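Local coordinates for protein interleukin-20 receptor subunit beta (Homo sapiens, PDB 6DF3) that pairs with IL20RA or IL22RA1 to form cell-surface receptors for the cytokines IL-20 and IL-24, and with IL20RA also for IL-19, at residues H117-F131 with K147-M161. The protein carries 1 engineered substitution. Sequence-based numbering, arbitrary orientation.
Sequences HLVIELEDLGPQFEF and KMVRSGGIPVHLETM
Leu118 and Ile120 pair through their backbones with strand 156-160, which runs antiparallel to strand 117-122 (axes 4.6 Å apart, 141° between directions). Ile120 exchanges two hydrogen bonds with Val156: its N gives to Val156 O (2.9 Å) and its O receives Val156 N. Leu118 O takes Leu158 N, while Leu118 N reaches on to Glu159 O, a classic beta bulge at Leu158-Glu159. Farther along, Phe131 and Val149 hydrogen-bond reciprocally, Val149 N to Phe131 O measuring 2.8 Å, and Gly153 N hydrogen-bonds Leu122 O from well above its carbonyl plane. One water accepts from Leu122 N and donates to Ser151 O, bridging the end of strand 117-122 to the loop at Ser151.

Leu158 packs on both Leu118 and Ile120: CD1 meets Leu118 CD2 at 3.8 Å and CD2 meets Ile120 CG2 at 3.7 Å. Met161 SD lies against Leu118 CB, and Leu122 CD1 touches Val149 CB. The edge of the Phe131 ring faces Val149 O, CD1 being 3.4 Å from that oxygen.

His117 and His157 meet rim to rim, planes at 60°, with His117 ND1 3.1 Å from His157 NE2. Thr160 OG1 sits over one face of the His117 ring, displaced toward its rim; His117 CG, anti to its carbonyl carbon (chi1 -64°), carries the imidazole under that hydroxyl. An alanine here would probably uncover Thr160 OG1 and leave the His157 ring held from this side by little more than its weak hydrogen bond to Thr160.

Both segments belong to the second extracellular fibronectin type III domain, a beta sandwich. Backbone hydrogen bonds from Pro155 and His157 join a chain of another protein. Strand 117-122 runs between strands 109-114 and 156-160; Ile120 and Leu122 reach Val133 of the facing sheet, where strand 130-137 lies between 145-149 and 167-175.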
loop_
_atom_site.group_PDB
_atom_site.type_symbol
_atom_site.label_atom_id
_atom_site.label_comp_id
_atom_site.label_asym_id
_atom_site.label_seq_id
_atom_site.Cartn_x
_atom_site.Cartn_y
_atom_site.Cartn_z
ATOM N N HIS C 117 -26.791 17.706 -16.517
ATOM C CA HIS C 117 -25.610 16.945 -16.200
ATOM C C HIS C 117 -25.911 15.469 -16.270
ATOM O O HIS C 117 -26.992 15.027 -15.861
ATOM C CB HIS C 117 -25.139 17.238 -14.798
ATOM C CG HIS C 117 -24.709 18.644 -14.607
ATOM N ND1 HIS C 117 -23.387 18.992 -14.449
ATOM C CD2 HIS C 117 -25.419 19.790 -14.552
ATOM C CE1 HIS C 117 -23.303 20.302 -14.305
ATOM N NE2 HIS C 117 -24.521 20.811 -14.374
ATOM N N LEU C 118 -24.941 14.721 -16.783
ATOM C CA LEU C 118 -25.021 13.286 -16.889
ATOM C C LEU C 118 -24.208 12.668 -15.752
ATOM O O LEU C 118 -23.048 13.043 -15.582
ATOM C CB LEU C 118 -24.433 12.853 -18.221
ATOM C CG LEU C 118 -24.496 11.339 -18.497
ATOM C CD1 LEU C 118 -25.940 10.905 -18.740
ATOM C CD2 LEU C 118 -23.582 11.046 -19.680
ATOM N N VAL C 119 -24.796 11.719 -15.015
ATOM C CA VAL C 119 -24.123 11.090 -13.843
ATOM C C VAL C 119 -24.219 9.551 -13.839
ATOM O O VAL C 119 -25.212 8.979 -14.291
ATOM C CB VAL C 119 -24.570 11.744 -12.489
ATOM C CG1 VAL C 119 -26.046 12.076 -12.434
ATOM C CG2 VAL C 119 -24.150 10.967 -11.257
ATOM N N ILE C 120 -23.147 8.922 -13.339
ATOM C CA ILE C 120 -22.977 7.495 -13.296
ATOM C C ILE C 120 -22.725 7.095 -11.838
ATOM O O ILE C 120 -22.128 7.862 -11.043
ATOM C CB ILE C 120 -21.852 7.032 -14.267
ATOM C CG1 ILE C 120 -21.949 5.525 -14.527
ATOM C CG2 ILE C 120 -20.451 7.360 -13.746
ATOM C CD1 ILE C 120 -20.940 4.957 -15.521
ATOM N N GLU C 121 -23.215 5.915 -11.478
ATOM C CA GLU C 121 -22.921 5.272 -10.193
ATOM C C GLU C 121 -22.607 3.811 -10.454
ATOM O O GLU C 121 -23.483 3.040 -10.829
ATOM C CB GLU C 121 -24.131 5.405 -9.274
ATOM C CG GLU C 121 -24.015 4.655 -7.953
ATOM C CD GLU C 121 -24.953 5.207 -6.883
ATOM O OE1 GLU C 121 -25.949 5.881 -7.219
ATOM O OE2 GLU C 121 -24.675 4.969 -5.686
ATOM N N LEU C 122 -21.352 3.429 -10.288
ATOM C CA LEU C 122 -20.965 2.059 -10.483
ATOM C C LEU C 122 -21.260 1.280 -9.223
ATOM O O LEU C 122 -21.734 1.827 -8.212
ATOM C CB LEU C 122 -19.501 1.928 -10.920
ATOM C CG LEU C 122 -19.358 2.602 -12.304
ATOM C CD1 LEU C 122 -18.144 3.535 -12.445
ATOM C CD2 LEU C 122 -19.360 1.538 -13.369
ATOM N N GLU C 123 -21.101 -0.028 -9.374
ATOM C CA GLU C 123 -21.284 -0.982 -8.316
ATOM C C GLU C 123 -19.943 -1.066 -7.578
ATOM O O GLU C 123 -18.882 -1.097 -8.208
ATOM C CB GLU C 123 -21.654 -2.316 -8.950
ATOM C CG GLU C 123 -22.157 -3.376 -7.977
ATOM C CD GLU C 123 -22.351 -4.731 -8.645
ATOM O OE1 GLU C 123 -21.370 -5.227 -9.285
ATOM O OE2 GLU C 123 -23.493 -5.264 -8.542
ATOM N N ASP C 124 -19.990 -1.073 -6.262
ATOM C CA ASP C 124 -18.761 -1.152 -5.424
ATOM C C ASP C 124 -18.054 -2.503 -5.436
ATOM O O ASP C 124 -18.232 -3.276 -4.531
ATOM C CB ASP C 124 -19.142 -0.814 -3.992
ATOM C CG ASP C 124 -17.929 -0.588 -3.081
ATOM O OD1 ASP C 124 -16.823 -1.180 -3.285
ATOM O OD2 ASP C 124 -18.111 0.170 -2.099
ATOM N N LEU C 125 -17.195 -2.768 -6.413
ATOM C CA LEU C 125 -16.404 -3.989 -6.400
ATOM C C LEU C 125 -15.116 -4.022 -5.498
ATOM O O LEU C 125 -14.381 -5.037 -5.466
ATOM C CB LEU C 125 -16.051 -4.373 -7.834
ATOM C CG LEU C 125 -17.289 -4.612 -8.713
ATOM C CD1 LEU C 125 -16.876 -4.643 -10.170
ATOM C CD2 LEU C 125 -17.955 -5.949 -8.350
ATOM N N GLY C 126 -14.834 -2.992 -4.733
ATOM C CA GLY C 126 -13.601 -3.059 -3.902
ATOM C C GLY C 126 -12.257 -2.455 -4.439
ATOM O O GLY C 126 -12.074 -2.227 -5.702
ATOM N N PRO C 127 -11.294 -2.218 -3.501
ATOM C CA PRO C 127 -9.977 -1.655 -3.770
ATOM C C PRO C 127 -9.224 -2.324 -4.923
ATOM O O PRO C 127 -8.450 -1.645 -5.629
ATOM C CB PRO C 127 -9.171 -1.993 -2.454
ATOM C CG PRO C 127 -10.205 -2.044 -1.376
ATOM C CD PRO C 127 -11.354 -2.746 -2.108
ATOM N N GLN C 128 -9.429 -3.635 -5.119
ATOM C CA GLN C 128 -8.794 -4.260 -6.211
ATOM C C GLN C 128 -9.169 -3.638 -7.569
ATOM O O GLN C 128 -8.402 -3.848 -8.505
ATOM C CB GLN C 128 -9.033 -5.786 -6.218
ATOM C CG GLN C 128 -8.497 -6.491 -4.954
ATOM C CD GLN C 128 -6.963 -6.726 -4.995
ATOM O OE1 GLN C 128 -6.239 -6.293 -5.955
ATOM N NE2 GLN C 128 -6.460 -7.419 -3.972
ATOM N N PHE C 129 -10.226 -2.836 -7.667
ATOM C CA PHE C 129 -10.769 -2.427 -8.973
ATOM C C PHE C 129 -10.763 -0.959 -9.286
ATOM O O PHE C 129 -11.328 -0.141 -8.509
ATOM C CB PHE C 129 -12.260 -2.832 -9.098
ATOM C CG PHE C 129 -12.501 -4.329 -9.125
ATOM C CD1 PHE C 129 -12.571 -5.063 -7.917
ATOM C CD2 PHE C 129 -12.744 -4.982 -10.323
ATOM C CE1 PHE C 129 -12.812 -6.438 -7.915
ATOM C CE2 PHE C 129 -13.006 -6.357 -10.330
ATOM C CZ PHE C 129 -13.030 -7.081 -9.120
ATOM N N GLU C 130 -10.301 -0.668 -10.506
ATOM C CA GLU C 130 -10.520 0.638 -11.158
ATOM C C GLU C 130 -11.526 0.485 -12.351
ATOM O O GLU C 130 -11.576 -0.593 -13.040
ATOM C CB GLU C 130 -9.189 1.219 -11.659
ATOM C CG GLU C 130 -8.241 1.703 -10.563
ATOM C CD GLU C 130 -6.822 1.989 -11.091
ATOM O OE1 GLU C 130 -6.680 3.003 -11.822
ATOM O OE2 GLU C 130 -5.867 1.186 -10.807
ATOM N N PHE C 131 -12.313 1.555 -12.563
ATOM C CA PHE C 131 -13.394 1.604 -13.590
ATOM C C PHE C 131 -13.013 2.546 -14.726
ATOM O O PHE C 131 -12.605 3.703 -14.495
ATOM C CB PHE C 131 -14.749 2.062 -13.023
ATOM C CG PHE C 131 -15.298 1.160 -11.963
ATOM C CD1 PHE C 131 -14.909 1.308 -10.633
ATOM C CD2 PHE C 131 -16.196 0.114 -12.289
ATOM C CE1 PHE C 131 -15.415 0.466 -9.638
ATOM C CE2 PHE C 131 -16.722 -0.729 -11.298
ATOM C CZ PHE C 131 -16.321 -0.564 -9.976
ATOM N N LYS C 147 -13.440 8.518 -18.807
ATOM C CA LYS C 147 -13.162 8.885 -17.404
ATOM C C LYS C 147 -12.892 7.666 -16.511
ATOM O O LYS C 147 -13.750 6.802 -16.328
ATOM C CB LYS C 147 -14.321 9.711 -16.824
ATOM C CG LYS C 147 -13.974 10.433 -15.521
ATOM C CD LYS C 147 -15.064 11.397 -15.061
ATOM C CE LYS C 147 -14.513 12.797 -14.741
ATOM N NZ LYS C 147 -13.501 12.793 -13.627
ATOM N N MET C 148 -11.691 7.613 -15.956
ATOM C CA MET C 148 -11.336 6.658 -14.910
ATOM C C MET C 148 -12.038 7.079 -13.635
ATOM O O MET C 148 -11.893 8.255 -13.216
ATOM C CB MET C 148 -9.830 6.633 -14.648
ATOM C CG MET C 148 -8.979 6.280 -15.858
ATOM S SD MET C 148 -9.357 4.668 -16.600
ATOM C CE MET C 148 -7.893 4.451 -17.637
ATOM N N VAL C 149 -12.816 6.149 -13.054
ATOM C CA VAL C 149 -13.523 6.349 -11.776
ATOM C C VAL C 149 -12.999 5.388 -10.704
ATOM O O VAL C 149 -13.025 4.136 -10.864
ATOM C CB VAL C 149 -15.052 6.165 -11.893
ATOM C CG1 VAL C 149 -15.713 6.447 -10.549
ATOM C CG2 VAL C 149 -15.671 7.086 -12.926
ATOM N N ARG C 150 -12.556 5.950 -9.584
ATOM C CA ARG C 150 -11.792 5.157 -8.627
ATOM C C ARG C 150 -12.714 4.144 -7.955
ATOM O O ARG C 150 -12.399 2.967 -7.952
ATOM C CB ARG C 150 -11.052 6.032 -7.608
ATOM C CG ARG C 150 -9.878 5.330 -6.899
ATOM C CD ARG C 150 -8.668 6.259 -6.603
ATOM N NE ARG C 150 -9.011 7.671 -6.304
ATOM C CZ ARG C 150 -9.576 8.127 -5.175
ATOM N NH1 ARG C 150 -9.878 7.319 -4.157
ATOM N NH2 ARG C 150 -9.852 9.414 -5.063
ATOM N N SER C 151 -13.880 4.597 -7.491
ATOM C CA SER C 151 -14.723 3.804 -6.619
ATOM C C SER C 151 -16.220 3.853 -6.886
ATOM O O SER C 151 -16.837 4.939 -7.193
ATOM C CB SER C 151 -14.468 4.232 -5.184
ATOM O OG SER C 151 -13.226 3.651 -4.768
ATOM N N GLY C 152 -16.797 2.654 -6.708
ATOM C CA GLY C 152 -18.224 2.438 -6.802
ATOM C C GLY C 152 -18.933 3.058 -5.629
ATOM O O GLY C 152 -18.292 3.567 -4.728
ATOM N N GLY C 153 -20.263 3.032 -5.656
ATOM C CA GLY C 153 -21.087 3.527 -4.556
ATOM C C GLY C 153 -21.287 5.009 -4.478
ATOM O O GLY C 153 -22.094 5.458 -3.659
ATOM N N ILE C 154 -20.618 5.782 -5.348
ATOM C CA ILE C 154 -20.681 7.265 -5.350
ATOM C C ILE C 154 -21.253 7.732 -6.704
ATOM O O ILE C 154 -20.726 7.322 -7.757
ATOM C CB ILE C 154 -19.264 7.945 -5.196
ATOM C CG1 ILE C 154 -18.198 7.071 -4.470
ATOM C CG2 ILE C 154 -19.418 9.303 -4.538
ATOM C CD1 ILE C 154 -16.799 7.721 -4.364
ATOM N N PRO C 155 -22.283 8.593 -6.697
ATOM C CA PRO C 155 -22.736 9.156 -7.970
ATOM C C PRO C 155 -21.783 10.281 -8.503
ATOM O O PRO C 155 -21.809 11.430 -8.001
ATOM C CB PRO C 155 -24.148 9.725 -7.631
ATOM C CG PRO C 155 -24.396 9.346 -6.196
ATOM C CD PRO C 155 -23.061 9.157 -5.579
ATOM N N VAL C 156 -20.985 9.924 -9.510
ATOM C CA VAL C 156 -20.018 10.788 -10.134
ATOM C C VAL C 156 -20.524 11.414 -11.477
ATOM O O VAL C 156 -21.079 10.740 -12.337
ATOM C CB VAL C 156 -18.727 10.006 -10.363
ATOM C CG1 VAL C 156 -17.704 10.858 -11.091
ATOM C CG2 VAL C 156 -18.158 9.565 -9.025
ATOM N N HIS C 157 -20.344 12.730 -11.598
ATOM C CA HIS C 157 -20.453 13.476 -12.855
ATOM C C HIS C 157 -19.514 12.972 -13.962
ATOM O O HIS C 157 -18.315 12.778 -13.747
ATOM C CB HIS C 157 -20.108 14.905 -12.559
ATOM C CG HIS C 157 -20.302 15.838 -13.707
ATOM N ND1 HIS C 157 -19.271 16.201 -14.543
ATOM C CD2 HIS C 157 -21.392 16.512 -14.134
ATOM C CE1 HIS C 157 -19.721 17.054 -15.445
ATOM N NE2 HIS C 157 -21.014 17.241 -15.234
ATOM N N LEU C 158 -20.081 12.746 -15.141
ATOM C CA LEU C 158 -19.331 12.435 -16.379
ATOM C C LEU C 158 -19.112 13.623 -17.332
ATOM O O LEU C 158 -17.987 13.945 -17.707
ATOM C CB LEU C 158 -20.100 11.390 -17.184
ATOM C CG LEU C 158 -20.188 10.015 -16.579
ATOM C CD1 LEU C 158 -21.004 9.184 -17.562
ATOM C CD2 LEU C 158 -18.797 9.456 -16.342
ATOM N N GLU C 159 -20.209 14.217 -17.763
ATOM C CA GLU C 159 -20.193 15.237 -18.788
ATOM C C GLU C 159 -21.453 16.091 -18.583
ATOM O O GLU C 159 -22.477 15.586 -18.114
ATOM C CB GLU C 159 -20.129 14.567 -20.179
ATOM C CG GLU C 159 -20.123 15.496 -21.410
ATOM C CD GLU C 159 -19.002 16.521 -21.321
ATOM O OE1 GLU C 159 -17.804 16.160 -21.362
ATOM O OE2 GLU C 159 -19.313 17.696 -21.141
ATOM N N THR C 160 -21.353 17.394 -18.859
ATOM C CA THR C 160 -22.544 18.224 -19.033
ATOM C C THR C 160 -22.914 18.127 -20.500
ATOM O O THR C 160 -22.063 18.272 -21.374
ATOM C CB THR C 160 -22.336 19.707 -18.623
ATOM O OG1 THR C 160 -22.252 19.770 -17.196
ATOM C CG2 THR C 160 -23.506 20.602 -19.105
ATOM N N MET C 161 -24.200 17.929 -20.757
ATOM C CA MET C 161 -24.667 17.550 -22.072
ATOM C C MET C 161 -25.083 18.781 -22.818
ATOM O O MET C 161 -25.347 19.796 -22.198
ATOM C CB MET C 161 -25.844 16.595 -21.929
ATOM C CG MET C 161 -25.469 15.321 -21.166
ATOM S SD MET C 161 -26.718 14.021 -21.238
ATOM C CE MET C 161 -28.100 14.868 -20.446
HETATM O O HOH W 1 -18.901 4.925 -9.110
#